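Local structure of beta-N-acetylglucosaminidase-like protein Glycoside hydrolase family 20 (Flavobacterium johnsoniae, 6YHH) at residues P13-V18 against S139-F144; D91-L96 against N106-L111; L149-S154 against F178-V183; I227-D232 against A309-G314. The protein probably acts as a beta-N-acetylhexosaminidase of glycoside hydrolase family 20, splitting terminal N-acetylglucosamine from chitin-derived sugars during bacterial chitin degradation. All coordinates share one frame; numbering follows the deposited sequence.

Contact 1. Residues P13-V18 against S139-F144; sequences PQNVVV and SDFPRF
Pro-13 lays one side of its ring against the carboxylate of Asp-140, its CB 3.5 Å from Asp-140 OD2. The next residue converts this packing into a polar link. Gln-14 N donates to Asp-140 OD1 at 2.9 Å, approaching from above the carboxylate plane, 56° out of it. Asp-140 can offer that oxygen because its CG stands anti to its own backbone N (chi1 -157°), which carries the group across to the 13-18 side. The same OD1 is bonded to Trp-476 NE1, and OD2 makes a weak hydrogen bond with Tyr-94 OH, so several groups satisfy this buried acid and would probably temper its charge.

The side chain of Gln-14, bent at chi2, folds across Phe-141. Its CG sits over the middle of the ring, 3.4 Å from the centroid of Phe-141, in a CH-pi contact. Beyond CG, the amide stacks on the same ring with the two planes only 13° apart. Gln-14 NE2 then donates to Phe-141 O at 3.0 Å, with the acceptor close to the amide plane, a bond that fixes the rotation of the amide.

With Asn-15 the chain enters strand 15-19, part of the mixed sheet in the family 20 domain that accompanies the catalytic barrel. Asn-15 and Ser-139 form an antiparallel hydrogen-bonded pair and turn their side chains to the same face of the sheet. Ser-139 N reaches Asn-15 O at 3.2 Å, whereas the return bond from Asn-15 N to Ser-139 O is strongly bent and weak. Farther along, Val-17 continues the backbone pairing with Gln-137.

Contact 2. Residues D91-L96 against N106-L111; sequences DESYSL and NATSDL
Ser-95 and Asn-106 exchange both backbone bonds of an antiparallel hydrogen-bonded pair: Ser-95 N reaches Asn-106 O at 2.8 Å and is nearly straight, and Asn-106 N returns to Ser-95 O at 3.0 Å. The end-to-end directions of the touching parts lie 163° apart, close to antiparallel. At the next pair, Tyr-94 CB packs on Ala-107 CB at 3.9 Å. Farther on, water takes over: one molecule donates to Asp-91 O and Ser-93 O and accepts from Ser-109 N.

These strands, 94-99 and 102-107, form a beta hairpin in the non-catalytic domain of the family 20 fold, and the contact lies at its open end, where the chain turns a corner at Thr-108 into helix 110-123. Ser-109 is the N-cap of that helix, its OG accepting from Leu-111 N.

Asp-91 organises the side chains here. Its OD1 takes two donors, Ser-93 N at 3.0 Å, closing an Asx turn, and Ser-93 OG at 2.6 Å on the syn lone pair. OD2 of Asp-91 is left to face the other segment, and Thr-108 OG1 donates to it at 2.8 Å from 61° above the carboxylate plane. With OG1 anti to its carbonyl carbon (chi1 -59°), Thr-108 turns the hydroxyl to Asp-91 OD2 and CG2 alongside the same carboxylate. A valine in place of Thr-108 would probably leave Asp-91 OD2 without its hydroxyl mate and weaken the tie at the hairpin mouth. A further water joins Ser-93 OG to Thr-108 N. The Tyr-94 ring leads away toward helix 110-123, its OH bonded to Thr-119.

Contact 3. Residues L149-S154 against F178-V183; sequences LMLDAS and FHWHLV
Leu-151 lies alongside both Phe-178 and Trp-180, its CB 3.7 Å from Phe-178 CE1 and its CD2 4.0 Å from Trp-180 CD1. This is the outer face of two parallel neighbouring strands in the TIM-barrel catalytic domain, joined by a beta-alpha-beta crossover through helix 160-172. Helix 160-172 covers Phe-178, and Phe-460 covers Leu-151. The strands cross at -21° and share four backbone bonds, the shortest from Leu-151 N to His-179 O at 2.8 Å.

On the inner face, Met-150 runs beside His-179 in the same direction. Its CG is anti to the backbone N (chi1 -169°) and stands over the centre of the imidazole, 3.5 Å from the centroid of His-179, as a CH-pi contact; SD follows over the same face at 4.1 Å from that centroid. The His-179 nitrogens look elsewhere, ND1 to Glu-447 and NE2 to Glu-230. A leucine in place of His-179 would probably leave both carboxylates short of a partner and take from Met-150 the flat surface on which it lies.

Toward the C-terminal ends, near the predicted proton donor Glu-317, polar groups gather. His-181 NE2 is bonded to Asp-184, and Asp-152 OD2 forms a salt bridge with Arg-155. Asp-152 OD1 lies 3.8 Å from His-181 CD2 and closes an Asx turn by accepting Ser-154 N at 2.9 Å, nearly in line with its C-O bond.

Contact 4. Residues I227-D232 against A309-G314; sequences IVPEID and AYFHIG
Glu-230 runs alongside His-312 on the inner face of the TIM barrel, where strands 226-230 and 310-312 meet through a single bridge. Its CB starts 3.7 Å from His-312 CB. The chain then extends with CG anti to the backbone N (chi1 -174°), which brings CG to 3.5 Å from His-312 ND1. CD lies over the imidazole face, and the carboxylate and ring planes are stacked, 25° apart. At the tip the oxygens part: OE1 is above the ring and bonds to His-181 ND1, whereas OE2 takes Trp-366 NE1 and stands 3.3 Å from Gly-314 CA. The imidazole beneath is held in turn, because Gly-314 N donates to His-312 ND1 at 3.0 Å in the ring plane and NE2 bonds to His-381.

Backbone bonds fix the register on both sides of Glu-230: His-312 N to Pro-229 O and Ile-231 N to His-312 O. Where the strands diverge, a water donates to Ile-227 O and accepts from Tyr-310 N. The outward side is apolar. The side chains of Pro-229 and Phe-311 cross at about a right angle, Pro-229 CG 3.6 Å from Phe-311 CE2, and Ile-231 CD1 meets the edge of the same phenyl at CZ, 3.8 Å away.

Gly-314 has a positive phi (68°), and a CB there would collide with Asp-232 OD1. That oxygen, bonded to Gly-315 N, lies 3.5 Å from Gly-314 CA.

In the fold
Contacts 1 and 2 belong to one mixed sheet of the accompanying domain, contact 2 nested within the loop that contact 1 closes, and they touch where strands 94-99 and 131-140 lie side by side. Both are partly buried; in each an aspartate takes backbone or hydroxyl donors, with bridging waters in contact 2. Contacts 3 and 4 are fully buried in the catalytic barrel, their centres about 9 Å apart, and strand 177-184 pairs with strand 226-230 between them. Parallel pairing is continuous in contact 3, whereas contact 4 has a single bridge and a bridging water. Apolar packing lies outside both, while histidines and carboxylates form a shared network inside.

Contact 1. Residues P13-V18 against S139-F144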
# COMPACT_ATOMS: atom_id res chain seq x y z
N PRO A 13 -16.79 14.46 -20.83
CA PRO A 13 -16.11 15.33 -21.79
C PRO A 13 -17.03 16.41 -22.40
O PRO A 13 -18.27 16.30 -22.37
CB PRO A 13 -15.66 14.39 -22.86
CG PRO A 13 -15.51 13.04 -22.15
CD PRO A 13 -16.69 13.06 -21.23
N GLN A 14 -16.41 17.46 -22.91
CA GLN A 14 -17.13 18.66 -23.40
C GLN A 14 -18.01 18.26 -24.62
O GLN A 14 -19.10 18.82 -24.82
CB GLN A 14 -16.17 19.79 -23.80
CG GLN A 14 -15.30 20.40 -22.67
CD GLN A 14 -16.08 21.19 -21.63
OE1 GLN A 14 -17.26 21.61 -21.84
NE2 GLN A 14 -15.44 21.35 -20.45
N ASN A 15 -17.55 17.32 -25.40
CA ASN A 15 -18.29 16.83 -26.59
C ASN A 15 -18.14 15.35 -26.68
O ASN A 15 -16.99 14.84 -26.68
CB ASN A 15 -17.74 17.45 -27.88
CG ASN A 15 -17.75 18.96 -27.88
OD1 ASN A 15 -16.78 19.65 -27.50
ND2 ASN A 15 -18.86 19.48 -28.23
N VAL A 16 -19.26 14.67 -26.83
CA VAL A 16 -19.22 13.18 -26.95
C VAL A 16 -20.27 12.77 -27.95
O VAL A 16 -21.46 13.01 -27.71
CB VAL A 16 -19.60 12.50 -25.63
CG1 VAL A 16 -19.57 10.96 -25.78
CG2 VAL A 16 -18.69 12.99 -24.50
N VAL A 17 -19.87 12.04 -28.98
CA VAL A 17 -20.83 11.40 -29.89
C VAL A 17 -20.47 9.93 -30.06
O VAL A 17 -19.32 9.62 -30.29
CB VAL A 17 -20.81 12.10 -31.25
CG1 VAL A 17 -21.85 11.48 -32.20
CG2 VAL A 17 -21.12 13.56 -31.02
N VAL A 18 -21.47 9.07 -29.92
CA VAL A 18 -21.21 7.64 -30.20
C VAL A 18 -21.88 7.28 -31.53
O VAL A 18 -23.07 7.56 -31.71
CB VAL A 18 -21.85 6.79 -29.10
CG1 VAL A 18 -21.71 5.30 -29.38
CG2 VAL A 18 -21.24 7.19 -27.76
N SER A 139 -14.24 15.44 -28.21
CA SER A 139 -13.33 16.53 -28.20
C SER A 139 -13.54 17.25 -26.88
O SER A 139 -14.69 17.43 -26.43
CB SER A 139 -13.43 17.49 -29.44
OG SER A 139 -14.61 18.12 -29.43
N ASP A 140 -12.42 17.60 -26.26
CA ASP A 140 -12.49 17.94 -24.82
C ASP A 140 -11.46 18.95 -24.42
O ASP A 140 -10.48 19.17 -25.12
CB ASP A 140 -12.24 16.58 -24.03
CG ASP A 140 -12.80 16.55 -22.63
OD1 ASP A 140 -13.59 17.43 -22.23
OD2 ASP A 140 -12.45 15.56 -21.92
N PHE A 141 -11.71 19.59 -23.29
CA PHE A 141 -10.82 20.56 -22.73
C PHE A 141 -11.41 20.90 -21.35
O PHE A 141 -12.60 20.69 -21.11
CB PHE A 141 -10.80 21.87 -23.61
CG PHE A 141 -12.22 22.43 -23.90
CD1 PHE A 141 -12.95 22.01 -24.97
CD2 PHE A 141 -12.84 23.30 -23.00
CE1 PHE A 141 -14.24 22.46 -25.20
CE2 PHE A 141 -14.10 23.83 -23.24
CZ PHE A 141 -14.80 23.38 -24.36
N PRO A 142 -10.56 21.47 -20.46
CA PRO A 142 -11.05 21.80 -19.15
C PRO A 142 -11.78 23.15 -19.03
O PRO A 142 -11.32 24.17 -19.60
CB PRO A 142 -9.73 21.87 -18.31
CG PRO A 142 -8.69 22.29 -19.28
CD PRO A 142 -9.12 21.67 -20.57
N ARG A 143 -12.78 23.21 -18.15
CA ARG A 143 -13.41 24.45 -17.79
C ARG A 143 -12.53 25.40 -17.03
O ARG A 143 -12.51 26.63 -17.33
CB ARG A 143 -14.70 24.16 -17.00
CG ARG A 143 -15.51 25.42 -16.64
CD ARG A 143 -16.77 25.05 -15.84
NE ARG A 143 -17.39 26.29 -15.39
CZ ARG A 143 -18.16 26.38 -14.29
NH1 ARG A 143 -18.40 25.31 -13.54
NH2 ARG A 143 -18.64 27.54 -13.87
N PHE A 144 -11.72 24.90 -16.07
CA PHE A 144 -10.84 25.74 -15.27
C PHE A 144 -9.44 25.24 -15.43
O PHE A 144 -9.22 23.99 -15.55
CB PHE A 144 -11.20 25.66 -13.75
CG PHE A 144 -12.55 26.23 -13.41
CD1 PHE A 144 -12.72 27.62 -13.36
CD2 PHE A 144 -13.67 25.42 -13.16
CE1 PHE A 144 -13.98 28.15 -13.09
CE2 PHE A 144 -14.90 25.97 -12.87
CZ PHE A 144 -15.04 27.35 -12.82

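Contact 2. Residues D91-L96 against N106-L111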
# COMPACT_ATOMS: atom_id res chain seq x y z
N ASP A 91 -2.81 24.79 -22.99
CA ASP A 91 -3.82 24.17 -23.81
C ASP A 91 -3.81 22.68 -23.52
O ASP A 91 -2.82 21.96 -23.86
CB ASP A 91 -3.48 24.40 -25.33
CG ASP A 91 -4.49 23.81 -26.23
OD1 ASP A 91 -5.27 22.96 -25.84
OD2 ASP A 91 -4.53 24.13 -27.45
N GLU A 92 -4.83 22.20 -22.80
CA GLU A 92 -4.91 20.80 -22.33
C GLU A 92 -5.95 20.06 -23.13
O GLU A 92 -6.39 18.97 -22.75
CB GLU A 92 -5.33 20.79 -20.82
CG GLU A 92 -4.27 21.34 -19.92
CD GLU A 92 -4.77 21.26 -18.49
OE1 GLU A 92 -4.72 20.11 -17.96
OE2 GLU A 92 -5.27 22.26 -17.94
N SER A 93 -6.33 20.63 -24.27
CA SER A 93 -7.37 20.01 -25.10
C SER A 93 -6.89 18.76 -25.84
O SER A 93 -5.69 18.57 -26.02
CB SER A 93 -7.86 21.00 -26.17
OG SER A 93 -6.89 21.38 -27.16
N TYR A 94 -7.83 17.95 -26.32
CA TYR A 94 -7.50 16.78 -27.13
C TYR A 94 -8.75 16.37 -27.84
O TYR A 94 -9.87 16.76 -27.42
CB TYR A 94 -6.94 15.58 -26.30
CG TYR A 94 -7.98 14.99 -25.35
CD1 TYR A 94 -8.23 15.58 -24.09
CD2 TYR A 94 -8.80 13.96 -25.75
CE1 TYR A 94 -9.24 15.10 -23.28
CE2 TYR A 94 -9.81 13.49 -24.95
CZ TYR A 94 -10.07 14.05 -23.74
OH TYR A 94 -11.17 13.58 -23.03
N SER A 95 -8.55 15.56 -28.90
CA SER A 95 -9.65 14.80 -29.51
C SER A 95 -9.27 13.33 -29.54
O SER A 95 -8.09 12.97 -29.57
CB SER A 95 -9.98 15.25 -30.94
OG SER A 95 -8.86 15.04 -31.72
N LEU A 96 -10.28 12.53 -29.37
CA LEU A 96 -10.19 11.09 -29.35
C LEU A 96 -11.22 10.55 -30.30
O LEU A 96 -12.40 10.78 -30.17
CB LEU A 96 -10.48 10.56 -27.88
CG LEU A 96 -10.71 9.06 -27.73
CD1 LEU A 96 -9.44 8.34 -28.22
CD2 LEU A 96 -11.01 8.69 -26.27
N ASN A 106 -5.45 13.12 -30.92
CA ASN A 106 -4.78 14.30 -31.43
C ASN A 106 -4.82 15.35 -30.35
O ASN A 106 -5.88 15.61 -29.83
CB ASN A 106 -5.56 14.83 -32.64
CG ASN A 106 -5.34 14.01 -33.91
OD1 ASN A 106 -6.26 13.64 -34.60
ND2 ASN A 106 -4.14 13.75 -34.19
N ALA A 107 -3.70 15.96 -30.04
CA ALA A 107 -3.66 16.99 -29.05
C ALA A 107 -2.66 18.03 -29.33
O ALA A 107 -1.63 17.78 -29.89
CB ALA A 107 -3.41 16.42 -27.65
N THR A 108 -2.96 19.25 -28.91
CA THR A 108 -1.97 20.30 -29.02
C THR A 108 -0.63 19.92 -28.43
O THR A 108 0.44 20.19 -28.99
CB THR A 108 -2.46 21.58 -28.37
OG1 THR A 108 -3.67 21.99 -28.99
CG2 THR A 108 -1.45 22.65 -28.44
N SER A 109 -0.65 19.34 -27.25
CA SER A 109 0.60 18.90 -26.61
C SER A 109 0.38 17.53 -25.89
O SER A 109 -0.72 16.97 -25.89
CB SER A 109 1.15 19.92 -25.64
OG SER A 109 0.43 19.82 -24.40
N ASP A 110 1.46 16.97 -25.38
CA ASP A 110 1.40 15.77 -24.55
C ASP A 110 0.43 15.95 -23.37
O ASP A 110 -0.11 14.98 -22.90
CB ASP A 110 2.78 15.42 -24.03
CG ASP A 110 3.46 16.63 -23.55
OD1 ASP A 110 4.05 17.34 -24.44
OD2 ASP A 110 3.41 16.99 -22.36
N LEU A 111 0.15 17.16 -22.88
CA LEU A 111 -0.74 17.30 -21.72
C LEU A 111 -2.15 16.85 -22.10
O LEU A 111 -2.79 16.05 -21.39
CB LEU A 111 -0.75 18.71 -21.19
CG LEU A 111 0.55 19.26 -20.69
CD1 LEU A 111 0.36 20.68 -20.29
CD2 LEU A 111 1.16 18.48 -19.54
O HOH W 1 -3.13 19.53 -25.41
O HOH W 2 -0.13 22.26 -23.90
O HOH W 3 -5.99 19.59 -29.07
O HOH W 4 -8.63 12.42 -32.76

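Contact 3. Residues L149-S154 against F178-V183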
# COMPACT_ATOMS: atom_id res chain seq x y z
N LEU A 149 -5.79 19.13 -5.79
CA LEU A 149 -5.92 18.49 -4.46
C LEU A 149 -4.81 19.05 -3.58
O LEU A 149 -3.65 19.01 -4.00
CB LEU A 149 -5.72 16.94 -4.50
CG LEU A 149 -5.80 16.18 -3.18
CD1 LEU A 149 -7.14 16.22 -2.49
CD2 LEU A 149 -5.36 14.71 -3.42
N MET A 150 -5.18 19.45 -2.36
CA MET A 150 -4.24 19.78 -1.30
C MET A 150 -4.06 18.55 -0.40
O MET A 150 -5.04 18.01 0.08
CB MET A 150 -4.69 20.94 -0.47
CG MET A 150 -3.58 21.42 0.44
SD MET A 150 -4.17 22.30 1.89
CE MET A 150 -4.69 20.78 2.71
N LEU A 151 -2.82 18.17 -0.15
CA LEU A 151 -2.50 17.10 0.85
C LEU A 151 -1.80 17.69 2.07
O LEU A 151 -0.78 18.41 1.91
CB LEU A 151 -1.59 16.04 0.24
CG LEU A 151 -1.15 14.83 1.10
CD1 LEU A 151 -0.92 13.57 0.23
CD2 LEU A 151 0.09 15.14 1.90
N ASP A 152 -2.42 17.54 3.22
CA ASP A 152 -1.83 17.98 4.55
C ASP A 152 -0.89 16.92 5.03
O ASP A 152 -1.29 15.80 5.41
CB ASP A 152 -2.99 18.21 5.50
CG ASP A 152 -2.61 18.53 6.91
OD1 ASP A 152 -1.39 18.61 7.28
OD2 ASP A 152 -3.57 18.67 7.72
N ALA A 153 0.42 17.21 4.93
CA ALA A 153 1.41 16.26 5.40
C ALA A 153 1.86 16.54 6.85
O ALA A 153 2.69 15.82 7.41
CB ALA A 153 2.62 16.29 4.47
N SER A 154 1.28 17.56 7.49
CA SER A 154 1.68 17.94 8.83
C SER A 154 0.88 17.17 9.94
O SER A 154 1.45 16.64 10.88
CB SER A 154 1.53 19.47 9.04
OG SER A 154 1.80 19.84 10.37
N PHE A 178 -1.21 19.77 -7.51
CA PHE A 178 -1.03 19.11 -6.20
C PHE A 178 -0.45 20.13 -5.27
O PHE A 178 0.67 20.60 -5.45
CB PHE A 178 -0.12 17.95 -6.37
CG PHE A 178 0.23 17.22 -5.08
CD1 PHE A 178 -0.70 16.39 -4.45
CD2 PHE A 178 1.44 17.39 -4.47
CE1 PHE A 178 -0.40 15.73 -3.29
CE2 PHE A 178 1.71 16.68 -3.28
CZ PHE A 178 0.81 15.86 -2.74
N HIS A 179 -1.25 20.56 -4.31
CA HIS A 179 -0.84 21.56 -3.34
C HIS A 179 -0.40 20.79 -2.07
O HIS A 179 -1.13 20.04 -1.45
CB HIS A 179 -1.99 22.54 -3.15
CG HIS A 179 -1.92 23.44 -1.96
ND1 HIS A 179 -3.03 24.18 -1.59
CD2 HIS A 179 -0.95 23.74 -1.04
CE1 HIS A 179 -2.77 24.84 -0.48
NE2 HIS A 179 -1.51 24.61 -0.14
N TRP A 180 0.84 21.04 -1.68
CA TRP A 180 1.48 20.22 -0.62
C TRP A 180 1.64 21.10 0.64
O TRP A 180 2.45 22.04 0.70
CB TRP A 180 2.83 19.72 -1.14
CG TRP A 180 3.37 18.41 -0.60
CD1 TRP A 180 2.87 17.58 0.36
CD2 TRP A 180 4.57 17.78 -1.09
NE1 TRP A 180 3.64 16.45 0.48
CE2 TRP A 180 4.70 16.54 -0.41
CE3 TRP A 180 5.50 18.12 -2.05
CZ2 TRP A 180 5.74 15.66 -0.67
CZ3 TRP A 180 6.57 17.27 -2.28
CH2 TRP A 180 6.66 16.05 -1.59
N HIS A 181 0.81 20.81 1.63
CA HIS A 181 0.77 21.58 2.89
C HIS A 181 1.76 20.92 3.82
O HIS A 181 1.45 19.89 4.45
CB HIS A 181 -0.70 21.61 3.42
CG HIS A 181 -0.90 22.43 4.67
ND1 HIS A 181 -1.25 23.76 4.61
CD2 HIS A 181 -0.77 22.15 6.00
CE1 HIS A 181 -1.30 24.25 5.83
NE2 HIS A 181 -1.06 23.29 6.69
N LEU A 182 2.99 21.49 3.82
CA LEU A 182 4.17 20.83 4.28
C LEU A 182 4.62 21.22 5.71
O LEU A 182 5.57 20.63 6.24
CB LEU A 182 5.32 21.11 3.30
CG LEU A 182 5.27 20.39 1.97
CD1 LEU A 182 6.11 21.12 0.94
CD2 LEU A 182 5.82 19.03 2.25
N VAL A 183 3.84 22.09 6.34
CA VAL A 183 4.10 22.60 7.65
C VAL A 183 2.80 23.03 8.31
O VAL A 183 1.93 23.62 7.64
CB VAL A 183 5.03 23.85 7.61
CG1 VAL A 183 5.37 24.21 9.06
CG2 VAL A 183 6.27 23.59 6.69

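Contact 4. Residues I227-D232 against A309-G314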
# COMPACT_ATOMS: atom_id res chain seq x y z
N ILE A 227 3.20 21.12 -8.87
CA ILE A 227 3.21 21.13 -7.45
C ILE A 227 3.32 22.52 -6.89
O ILE A 227 4.26 23.31 -7.29
CB ILE A 227 4.27 20.18 -6.86
CG1 ILE A 227 4.07 18.71 -7.34
CG2 ILE A 227 4.36 20.32 -5.31
CD1 ILE A 227 4.96 17.69 -6.69
N VAL A 228 2.44 22.84 -5.95
CA VAL A 228 2.41 24.11 -5.28
C VAL A 228 2.75 23.81 -3.80
O VAL A 228 1.93 23.23 -3.06
CB VAL A 228 1.05 24.84 -5.42
CG1 VAL A 228 1.07 26.11 -4.63
CG2 VAL A 228 0.72 25.08 -6.89
N PRO A 229 3.99 24.12 -3.37
CA PRO A 229 4.36 23.98 -1.94
C PRO A 229 3.81 25.05 -1.05
O PRO A 229 3.55 26.17 -1.49
CB PRO A 229 5.90 24.11 -2.01
CG PRO A 229 6.05 25.17 -3.09
CD PRO A 229 5.07 24.77 -4.14
N GLU A 230 3.52 24.70 0.21
CA GLU A 230 3.04 25.67 1.19
C GLU A 230 3.83 25.59 2.45
O GLU A 230 3.98 24.51 3.05
CB GLU A 230 1.56 25.49 1.52
CG GLU A 230 0.99 26.57 2.44
CD GLU A 230 -0.42 26.28 2.99
OE1 GLU A 230 -1.12 25.37 2.42
OE2 GLU A 230 -0.84 26.95 3.96
N ILE A 231 4.37 26.74 2.83
CA ILE A 231 4.91 26.97 4.15
C ILE A 231 4.03 28.00 4.85
O ILE A 231 4.09 29.20 4.56
CB ILE A 231 6.37 27.45 4.11
CG1 ILE A 231 7.26 26.36 3.52
CG2 ILE A 231 6.82 27.70 5.53
CD1 ILE A 231 8.73 26.84 3.39
N ASP A 232 3.14 27.55 5.75
CA ASP A 232 2.11 28.38 6.28
C ASP A 232 2.62 29.30 7.42
O ASP A 232 3.05 28.82 8.47
CB ASP A 232 0.99 27.43 6.79
CG ASP A 232 -0.27 28.14 7.24
OD1 ASP A 232 -0.26 29.35 7.39
OD2 ASP A 232 -1.29 27.41 7.49
N ALA A 309 5.82 27.83 -10.64
CA ALA A 309 5.89 29.27 -10.45
C ALA A 309 5.22 29.87 -9.27
O ALA A 309 5.29 31.10 -9.08
CB ALA A 309 5.37 29.94 -11.72
N TYR A 310 4.49 29.04 -8.46
CA TYR A 310 3.65 29.52 -7.36
C TYR A 310 4.17 28.98 -6.03
O TYR A 310 4.52 27.79 -5.91
CB TYR A 310 2.18 29.09 -7.55
CG TYR A 310 1.72 29.47 -8.92
CD1 TYR A 310 1.35 30.74 -9.16
CD2 TYR A 310 1.87 28.62 -9.96
CE1 TYR A 310 1.01 31.15 -10.44
CE2 TYR A 310 1.56 28.98 -11.24
CZ TYR A 310 1.12 30.27 -11.46
OH TYR A 310 0.81 30.68 -12.77
N PHE A 311 4.19 29.84 -5.04
CA PHE A 311 4.62 29.47 -3.70
C PHE A 311 3.57 29.96 -2.72
O PHE A 311 3.27 31.16 -2.66
CB PHE A 311 6.05 29.98 -3.31
CG PHE A 311 6.63 29.24 -2.19
CD1 PHE A 311 6.16 29.38 -0.88
CD2 PHE A 311 7.64 28.32 -2.47
CE1 PHE A 311 6.75 28.59 0.15
CE2 PHE A 311 8.19 27.52 -1.46
CZ PHE A 311 7.71 27.62 -0.18
N HIS A 312 2.99 29.03 -1.96
CA HIS A 312 1.91 29.32 -0.99
C HIS A 312 2.56 29.61 0.35
O HIS A 312 3.25 28.78 0.91
CB HIS A 312 0.93 28.13 -1.01
CG HIS A 312 -0.46 28.42 -0.56
ND1 HIS A 312 -0.81 29.00 0.66
CD2 HIS A 312 -1.64 28.04 -1.13
CE1 HIS A 312 -2.12 29.00 0.78
NE2 HIS A 312 -2.64 28.44 -0.30
N ILE A 313 2.25 30.77 0.95
CA ILE A 313 2.75 31.16 2.25
C ILE A 313 1.69 31.05 3.31
O ILE A 313 1.79 31.50 4.42
CB ILE A 313 3.42 32.57 2.21
CG1 ILE A 313 2.49 33.66 1.63
CG2 ILE A 313 4.75 32.48 1.45
CD1 ILE A 313 1.23 33.91 2.32
N GLY A 314 0.57 30.39 2.96
CA GLY A 314 -0.45 30.21 3.98
C GLY A 314 -1.16 31.46 4.45
O GLY A 314 -1.78 32.17 3.63
O HOH W 5 4.07 26.04 -8.04